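Side-chain contacts in cephalosporin acylase (Bacillus halodurans, PDB 2NLZ), which probably acts as an acylase or gamma-glutamyl transferase of the Ntn-hydrolase superfamily, though its activity is unproven: residues D295-Q300 against P483-D488; G424-N429 against Q450-T455. The protein carries 1 engineered substitution. One frame throughout, in Å; residues are numbered along the deposited sequence.

Contact 1: D295-Q300 against P483-D488; sequences DTYHKQ and PTFPVD
Phe485 points the CE2-CZ side of its ring at the face of Tyr297, a T-shaped (edge-to-face) pair with the ring planes 61° apart and the centroids 4.6 Å from each other. CZ of Phe485 sits over the middle of the tyrosine ring, 3.6 Å above its plane, while Phe485 CE2 leans toward one rim and comes within 3.4 Å of Tyr297 CE1. Phe485 gets there because its CG is anti to the backbone N (chi1 -166°), which carries the ring out from the loop toward helix 294-314. CD of Pro486 lies against one face of the phenylalanine ring, and Ala490 and Leu493 of helix 487-495 also touch it. The contact therefore joins two helices of the gamma-glutamyltranspeptidase-type chain, an Ntn-hydrolase relative, through the turn that leads into the second: Pro486 is the N-cap residue of helix 487-495. At the far end of the tyrosine, OH is hydrogen-bonded to Asp292, a tie that holds the hydroxyl end of the side chain in place. Were Tyr297 replaced by an alanine, the Phe485 edge would probably lose its aromatic face and Asp292 this hydroxyl partner. Ile489 of helix 487-495 packs on Tyr297 as well.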
loop_
_atom_site.group_PDB
_atom_site.type_symbol
_atom_site.label_atom_id
_atom_site.label_comp_id
_atom_site.label_asym_id
_atom_site.label_seq_id
_atom_site.Cartn_x
_atom_site.Cartn_y
_atom_site.Cartn_z
ATOM N N ASP D 295 15.598 -10.368 -10.432
ATOM C CA ASP D 295 16.687 -10.491 -11.388
ATOM C C ASP D 295 17.364 -9.134 -11.599
ATOM O O ASP D 295 18.593 -9.004 -11.439
ATOM C CB ASP D 295 16.140 -11.036 -12.713
ATOM C CG ASP D 295 17.177 -11.038 -13.817
ATOM O OD1 ASP D 295 18.076 -11.908 -13.788
ATOM O OD2 ASP D 295 17.081 -10.169 -14.712
ATOM N N THR D 296 16.539 -8.135 -11.929
ATOM C CA THR D 296 17.001 -6.785 -12.247
ATOM C C THR D 296 17.771 -6.162 -11.101
ATOM O O THR D 296 18.907 -5.733 -11.306
ATOM C CB THR D 296 15.848 -5.860 -12.646
ATOM O OG1 THR D 296 15.117 -6.453 -13.722
ATOM C CG2 THR D 296 16.382 -4.525 -13.109
ATOM N N TYR D 297 17.174 -6.130 -9.906
ATOM C CA TYR D 297 17.850 -5.561 -8.729
ATOM C C TYR D 297 19.149 -6.294 -8.428
ATOM O O TYR D 297 20.145 -5.665 -8.095
ATOM C CB TYR D 297 16.949 -5.529 -7.486
ATOM C CG TYR D 297 15.860 -4.475 -7.540
ATOM C CD1 TYR D 297 16.156 -3.116 -7.348
ATOM C CD2 TYR D 297 14.526 -4.831 -7.770
ATOM C CE1 TYR D 297 15.150 -2.133 -7.406
ATOM C CE2 TYR D 297 13.515 -3.864 -7.824
ATOM C CZ TYR D 297 13.830 -2.516 -7.640
ATOM O OH TYR D 297 12.821 -1.568 -7.688
ATOM N N HIS D 298 19.144 -7.616 -8.581
ATOM C CA HIS D 298 20.347 -8.414 -8.339
ATOM C C HIS D 298 21.507 -7.975 -9.218
ATOM O O HIS D 298 22.584 -7.638 -8.707
ATOM C CB HIS D 298 20.075 -9.902 -8.545
ATOM C CG HIS D 298 21.254 -10.780 -8.251
ATOM N ND1 HIS D 298 21.778 -10.927 -6.985
ATOM C CD2 HIS D 298 21.994 -11.577 -9.060
ATOM C CE1 HIS D 298 22.796 -11.769 -7.024
ATOM N NE2 HIS D 298 22.951 -12.174 -8.274
ATOM N N LYS D 299 21.277 -7.965 -10.531
ATOM C CA LYS D 299 22.306 -7.541 -11.479
ATOM C C LYS D 299 22.753 -6.090 -11.223
ATOM O O LYS D 299 23.956 -5.814 -11.211
ATOM C CB LYS D 299 21.843 -7.756 -12.921
ATOM C CG LYS D 299 21.715 -9.223 -13.310
ATOM C CD LYS D 299 20.852 -9.387 -14.557
ATOM C CE LYS D 299 20.763 -10.837 -14.986
ATOM N NZ LYS D 299 19.807 -10.979 -16.115
ATOM N N GLN D 300 21.793 -5.185 -10.991
ATOM C CA GLN D 300 22.107 -3.814 -10.585
ATOM C C GLN D 300 23.112 -3.841 -9.447
ATOM O O GLN D 300 24.245 -3.400 -9.618
ATOM C CB GLN D 300 20.859 -3.052 -10.114
ATOM C CG GLN D 300 19.941 -2.551 -11.206
ATOM C CD GLN D 300 18.791 -1.699 -10.677
ATOM O OE1 GLN D 300 18.089 -2.099 -9.761
ATOM N NE2 GLN D 300 18.589 -0.525 -11.270
ATOM N N PRO D 483 11.944 1.879 2.910
ATOM C CA PRO D 483 10.689 1.314 3.423
ATOM C C PRO D 483 9.713 0.943 2.310
ATOM O O PRO D 483 8.864 0.063 2.488
ATOM C CB PRO D 483 10.104 2.466 4.237
ATOM C CG PRO D 483 11.264 3.247 4.669
ATOM C CD PRO D 483 12.271 3.156 3.571
ATOM N N THR D 484 9.861 1.619 1.173
ATOM C CA THR D 484 8.971 1.478 0.034
ATOM C C THR D 484 9.562 0.520 -1.013
ATOM O O THR D 484 8.940 0.255 -2.041
ATOM C CB THR D 484 8.633 2.876 -0.552
ATOM O OG1 THR D 484 7.919 2.738 -1.784
ATOM C CG2 THR D 484 9.909 3.691 -0.785
ATOM N N PHE D 485 10.754 -0.010 -0.740
ATOM C CA PHE D 485 11.313 -1.095 -1.552
ATOM C C PHE D 485 10.436 -2.333 -1.397
ATOM O O PHE D 485 10.173 -2.765 -0.272
ATOM C CB PHE D 485 12.739 -1.426 -1.119
ATOM C CG PHE D 485 13.484 -2.282 -2.095
ATOM C CD1 PHE D 485 13.420 -3.669 -2.024
ATOM C CD2 PHE D 485 14.266 -1.700 -3.082
ATOM C CE1 PHE D 485 14.112 -4.471 -2.937
ATOM C CE2 PHE D 485 14.961 -2.487 -3.992
ATOM C CZ PHE D 485 14.878 -3.878 -3.921
ATOM N N PRO D 486 9.974 -2.896 -2.526
ATOM C CA PRO D 486 9.061 -4.030 -2.521
ATOM C C PRO D 486 9.598 -5.233 -1.714
ATOM O O PRO D 486 10.710 -5.733 -1.968
ATOM C CB PRO D 486 8.884 -4.350 -4.010
ATOM C CG PRO D 486 10.014 -3.671 -4.698
ATOM C CD PRO D 486 10.313 -2.468 -3.890
ATOM N N VAL D 487 8.789 -5.666 -0.744
ATOM C CA VAL D 487 9.211 -6.589 0.314
ATOM C C VAL D 487 9.456 -8.002 -0.197
ATOM O O VAL D 487 10.416 -8.651 0.222
ATOM C CB VAL D 487 8.193 -6.603 1.491
ATOM C CG1 VAL D 487 8.613 -7.580 2.582
ATOM C CG2 VAL D 487 8.021 -5.202 2.081
ATOM N N ASP D 488 8.608 -8.473 -1.107
ATOM C CA ASP D 488 8.807 -9.787 -1.708
ATOM C C ASP D 488 10.175 -9.878 -2.392
ATOM O O ASP D 488 10.893 -10.870 -2.218
ATOM C CB ASP D 488 7.693 -10.118 -2.704
ATOM C CG ASP D 488 7.952 -11.416 -3.440
ATOM O OD1 ASP D 488 8.063 -11.374 -4.684
ATOM O OD2 ASP D 488 8.083 -12.466 -2.768
#

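Contact 2: G424-N429 against Q450-T455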
loop_
_atom_site.group_PDB
_atom_site.type_symbol
_atom_site.label_atom_id
_atom_site.label_comp_id
_atom_site.label_asym_id
_atom_site.label_seq_id
_atom_site.Cartn_x
_atom_site.Cartn_y
_atom_site.Cartn_z
ATOM N N GLY D 424 26.072 14.564 -13.236
ATOM C CA GLY D 424 25.918 13.700 -14.394
ATOM C C GLY D 424 25.263 14.416 -15.547
ATOM O O GLY D 424 24.529 15.381 -15.349
ATOM N N PHE D 425 25.535 13.936 -16.756
ATOM C CA PHE D 425 24.824 14.413 -17.934
ATOM C C PHE D 425 24.465 13.283 -18.880
ATOM O O PHE D 425 25.251 12.359 -19.079
ATOM C CB PHE D 425 25.646 15.460 -18.679
ATOM C CG PHE D 425 24.810 16.470 -19.423
ATOM C CD1 PHE D 425 24.508 17.694 -18.838
ATOM C CD2 PHE D 425 24.329 16.201 -20.704
ATOM C CE1 PHE D 425 23.740 18.632 -19.516
ATOM C CE2 PHE D 425 23.559 17.134 -21.387
ATOM C CZ PHE D 425 23.269 18.353 -20.789
ATOM N N LEU D 426 23.276 13.373 -19.461
ATOM C CA LEU D 426 22.809 12.385 -20.418
ATOM C C LEU D 426 22.636 12.971 -21.824
ATOM O O LEU D 426 22.152 14.097 -21.995
ATOM C CB LEU D 426 21.510 11.727 -19.935
ATOM C CG LEU D 426 21.021 10.462 -20.668
ATOM C CD1 LEU D 426 22.094 9.383 -20.747
ATOM C CD2 LEU D 426 19.758 9.905 -20.016
ATOM N N THR D 427 23.004 12.160 -22.815
ATOM C CA THR D 427 23.144 12.575 -24.206
ATOM C C THR D 427 22.715 11.427 -25.133
ATOM O O THR D 427 22.895 10.265 -24.797
ATOM C CB THR D 427 24.617 13.005 -24.442
ATOM O OG1 THR D 427 24.735 14.407 -24.193
ATOM C CG2 THR D 427 25.129 12.684 -25.836
ATOM N N LYS D 428 22.117 11.752 -26.276
ATOM C CA LYS D 428 21.783 10.737 -27.281
ATOM C C LYS D 428 22.082 11.233 -28.696
ATOM O O LYS D 428 21.448 12.182 -29.169
ATOM C CB LYS D 428 20.316 10.320 -27.161
ATOM C CG LYS D 428 19.880 9.206 -28.102
ATOM C CD LYS D 428 18.373 8.977 -28.008
ATOM C CE LYS D 428 17.865 7.994 -29.056
ATOM N NZ LYS D 428 18.357 6.612 -28.829
ATOM N N ASN D 429 23.038 10.574 -29.359
ATOM C CA ASN D 429 23.450 10.903 -30.735
ATOM C C ASN D 429 23.903 12.347 -30.890
ATOM O O ASN D 429 23.419 13.059 -31.775
ATOM C CB ASN D 429 22.336 10.608 -31.755
ATOM C CG ASN D 429 21.913 9.154 -31.766
ATOM O OD1 ASN D 429 22.715 8.253 -31.532
ATOM N ND2 ASN D 429 20.638 8.918 -32.046
ATOM N N GLN D 450 20.901 3.999 -10.762
ATOM C CA GLN D 450 19.462 3.779 -10.654
ATOM C C GLN D 450 18.663 4.715 -11.555
ATOM O O GLN D 450 17.848 4.222 -12.334
ATOM C CB GLN D 450 18.980 3.771 -9.201
ATOM C CG GLN D 450 19.420 2.507 -8.458
ATOM C CD GLN D 450 19.314 2.627 -6.941
ATOM O OE1 GLN D 450 18.227 2.529 -6.377
ATOM N NE2 GLN D 450 20.447 2.806 -6.275
ATOM N N VAL D 451 18.928 6.029 -11.515
ATOM C CA VAL D 451 18.176 6.952 -12.386
ATOM C C VAL D 451 18.436 6.673 -13.864
ATOM O O VAL D 451 17.525 6.812 -14.684
ATOM C CB VAL D 451 18.370 8.482 -12.086
ATOM C CG1 VAL D 451 18.107 8.805 -10.629
ATOM C CG2 VAL D 451 19.737 8.960 -12.497
ATOM N N MET D 452 19.661 6.256 -14.199
ATOM C CA MET D 452 19.991 5.954 -15.596
ATOM C C MET D 452 19.223 4.743 -16.109
ATOM O O MET D 452 18.683 4.760 -17.222
ATOM C CB MET D 452 21.506 5.797 -15.822
ATOM C CG MET D 452 22.285 7.127 -15.943
ATOM S SD MET D 452 21.623 8.254 -17.193
ATOM C CE MET D 452 20.452 9.265 -16.281
ATOM N N MET D 453 19.145 3.706 -15.286
ATOM C CA MET D 453 18.381 2.521 -15.665
ATOM C C MET D 453 16.874 2.771 -15.617
ATOM O O MET D 453 16.135 2.280 -16.468
ATOM C CB MET D 453 18.772 1.345 -14.796
ATOM C CG MET D 453 20.150 0.870 -15.088
ATOM S SD MET D 453 20.294 -0.834 -14.605
ATOM C CE MET D 453 21.527 -0.654 -13.366
ATOM N N ASN D 454 16.427 3.558 -14.641
ATOM C CA ASN D 454 15.030 3.987 -14.576
ATOM C C ASN D 454 14.626 4.775 -15.814
ATOM O O ASN D 454 13.488 4.701 -16.263
ATOM C CB ASN D 454 14.776 4.826 -13.321
ATOM C CG ASN D 454 14.881 4.015 -12.035
ATOM O OD1 ASN D 454 14.966 2.787 -12.060
ATOM N ND2 ASN D 454 14.897 4.710 -10.898
ATOM N N THR D 455 15.564 5.527 -16.368
ATOM C CA THR D 455 15.281 6.356 -17.527
ATOM C C THR D 455 15.423 5.606 -18.845
ATOM O O THR D 455 14.477 5.542 -19.639
ATOM C CB THR D 455 16.147 7.620 -17.521
ATOM O OG1 THR D 455 15.891 8.333 -16.308
ATOM C CG2 THR D 455 15.789 8.523 -18.679
#
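With CG anti to the backbone N (chi1 -168°), Leu426 extends its two methyls from strand 424-428 toward the helix, and Met452 answers with a chain bent at chi2 (-54°) and again at chi3. The two side chains meet tip to tip. The sulfur SD of Met452 lies 3.8 Å from Leu426 CD1 and equally far from Leu426 CD2, so it faces the fork of the leucine, and Met452 CE closes on Leu426 CD2 at 3.9 Å. One turn further along, Thr455 CG2 adds a looser touch, 4.4 Å from Leu426 CD2. This is helix-on-sheet packing: helix 444-457 follows strands 424-428 and 431-438, an antiparallel pair, and lies against them, consistent with the αββα sandwich of Ntn hydrolases. Trp516 of strand 512-517 touches Leu426, Met452 and Thr455 alike, and Phe436 and Val264 extend the apolar surroundings of the methionine. Thr455 turns its methyl to this layer while its hydroxyl is bonded within the helix: Thr455 OG1 donates to Val451 O over 2.8 Å. That carbonyl oxygen also accepts from Thr455 N, at 2.9 Å, the two donors approaching from opposite faces of the carbonyl plane.

Both contacts are buried and lack hydrogen bonds across them, but their chemistry differs with their place. Contact 1 lies farther out, its centre about 25 Å from the centre of the chain, where a loop entering a helix meets a second helix through aromatic rings; Asp488 and other residues of that loop and helix reach the second subunit. Contact 2, its centre about 17 Å from that of the chain, is aliphatic and sulfur packing between helix and strand, with Thr455 touching Phe5 of the third subunit. No helix or strand is shared, yet the two adjoin: Gln300 of helix 294-314 packs on Met453 of helix 444-457. In sequence, contact 2 is nested inside the loop that contact 1 closes.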